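Local coordinates for protein histidinol-phosphatase (Listeria monocytogenes serotype 4b str. H7858, PDB 6NLR) that probably hydrolyses histidinol phosphate to histidinol in histidine biosynthesis, using a three-metal centre in a PHP-type fold, at residues T236-P239 with K240-T244. Residues are numbered along the deposited sequence; the frame is centred on the assembly and turned at random.
Sequences TYPP and KKIVT
Pro239 sits at the N-cap of helix 240-248, and its carbonyl O starts the helical bonding. Val243 N donates to Pro239 O at 3.1 Å with an N-H...O angle of 163°; Ile242 N reaches the same oxygen at 3.0 Å but is bent to 124° and weak. As a proline, the N-cap residue has no side-chain acceptor for the first-turn N-H groups, and both of these bonds end on its carbonyl O.

Apolar contacts carry the rest. The cis peptide bond between Tyr237 and Pro238 turns the chain, and CB and CG of the Pro238 ring meet the first helical turn: CB lies 3.7 Å from Ile242 CG2, and CG 4.0 Å from Val243 CG2. The first torsion of Ile242 (chi1 -55°) sends CG1 alongside the Pro239 ring, 4.0 Å from CD, and leaves CG2, anti to the backbone N, against CB and CG of Pro238.

Two threonine hydroxyls also bond to backbone carbonyls. Thr236 OG1 donates to Pro238 O at 2.6 Å from above the carbonyl plane, and Thr244 OG1 joins Thr244 N in gripping Lys240 O.

This loop-to-helix junction follows strand 220-224, to which Tyr237 is tied through Asn224 backbone bonding. Ile242 packs on Met204 and Phe207 of helix 201-217, while Val243 meets Phe223 and, on helix 269-276, Leu276.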
loop_
_atom_site.group_PDB
_atom_site.type_symbol
_atom_site.label_atom_id
_atom_site.label_comp_id
_atom_site.label_asym_id
_atom_site.label_seq_id
_atom_site.Cartn_x
_atom_site.Cartn_y
_atom_site.Cartn_z
ATOM N N THR A 236 6.205 2.699 -11.543
ATOM C CA THR A 236 4.857 2.500 -10.936
ATOM C C THR A 236 4.812 1.125 -10.274
ATOM O O THR A 236 5.548 0.216 -10.691
ATOM C CB THR A 236 3.710 2.648 -11.937
ATOM O OG1 THR A 236 3.949 1.664 -12.943
ATOM C CG2 THR A 236 3.628 4.042 -12.521
ATOM N N TYR A 237 3.964 0.987 -9.268
ATOM C CA TYR A 237 3.640 -0.319 -8.655
ATOM C C TYR A 237 2.225 -0.654 -9.093
ATOM O O TYR A 237 1.279 -0.027 -8.596
ATOM C CB TYR A 237 3.702 -0.295 -7.116
ATOM C CG TYR A 237 4.882 0.378 -6.446
ATOM C CD1 TYR A 237 6.151 -0.171 -6.470
ATOM C CD2 TYR A 237 4.717 1.541 -5.699
ATOM C CE1 TYR A 237 7.219 0.424 -5.810
ATOM C CE2 TYR A 237 5.760 2.128 -4.994
ATOM C CZ TYR A 237 7.017 1.557 -5.035
ATOM O OH TYR A 237 8.065 2.090 -4.341
ATOM N N PRO A 238 2.006 -1.634 -10.005
ATOM C CA PRO A 238 3.063 -2.422 -10.633
ATOM C C PRO A 238 3.568 -1.758 -11.918
ATOM O O PRO A 238 3.036 -0.735 -12.360
ATOM C CB PRO A 238 2.348 -3.750 -10.877
ATOM C CG PRO A 238 0.887 -3.371 -11.116
ATOM C CD PRO A 238 0.666 -2.043 -10.438
ATOM N N PRO A 239 4.607 -2.318 -12.566
ATOM C CA PRO A 239 5.049 -1.853 -13.879
ATOM C C PRO A 239 4.117 -2.283 -15.028
ATOM O O PRO A 239 3.271 -3.123 -14.863
ATOM C CB PRO A 239 6.426 -2.492 -14.058
ATOM C CG PRO A 239 6.436 -3.673 -13.157
ATOM C CD PRO A 239 5.413 -3.434 -12.069
ATOM N N LYS A 240 4.341 -1.677 -16.184
ATOM C CA LYS A 240 3.523 -1.815 -17.412
ATOM C C LYS A 240 3.272 -3.294 -17.751
ATOM O O LYS A 240 2.126 -3.619 -18.055
ATOM C CB LYS A 240 4.206 -1.080 -18.558
ATOM C CG LYS A 240 3.472 -1.078 -19.887
ATOM C CD LYS A 240 2.070 -0.596 -19.827
ATOM C CE LYS A 240 1.456 -0.522 -21.209
ATOM N NZ LYS A 240 2.215 0.380 -22.103
ATOM N N LYS A 241 4.282 -4.152 -17.752
ATOM C CA LYS A 241 4.100 -5.583 -18.141
ATOM C C LYS A 241 3.005 -6.216 -17.261
ATOM O O LYS A 241 2.121 -6.912 -17.804
ATOM C CB LYS A 241 5.406 -6.377 -18.016
ATOM C CG LYS A 241 5.400 -7.696 -18.773
ATOM C CD LYS A 241 6.622 -8.566 -18.533
ATOM C CE LYS A 241 6.621 -9.796 -19.418
ATOM N NZ LYS A 241 7.967 -10.407 -19.544
ATOM N N ILE A 242 3.005 -5.929 -15.963
ATOM C CA ILE A 242 2.008 -6.495 -15.014
ATOM C C ILE A 242 0.655 -5.834 -15.272
ATOM O O ILE A 242 -0.354 -6.565 -15.310
ATOM C CB ILE A 242 2.465 -6.336 -13.562
ATOM C CG1 ILE A 242 3.854 -6.941 -13.310
ATOM C CG2 ILE A 242 1.396 -6.843 -12.597
ATOM C CD1 ILE A 242 4.073 -8.314 -13.847
ATOM N N VAL A 243 0.631 -4.516 -15.500
ATOM C CA VAL A 243 -0.615 -3.759 -15.766
ATOM C C VAL A 243 -1.326 -4.388 -16.972
ATOM O O VAL A 243 -2.544 -4.589 -16.902
ATOM C CB VAL A 243 -0.344 -2.255 -15.967
ATOM C CG1 VAL A 243 -1.568 -1.541 -16.536
ATOM C CG2 VAL A 243 0.097 -1.606 -14.651
ATOM N N THR A 244 -0.588 -4.705 -18.030
ATOM C CA THR A 244 -1.124 -5.294 -19.280
ATOM C C THR A 244 -1.743 -6.670 -18.992
ATOM O O THR A 244 -2.863 -6.887 -19.426
ATOM C CB THR A 244 -0.023 -5.349 -20.352
ATOM O OG1 THR A 244 0.355 -3.985 -20.539
ATOM C CG2 THR A 244 -0.458 -5.956 -21.666
#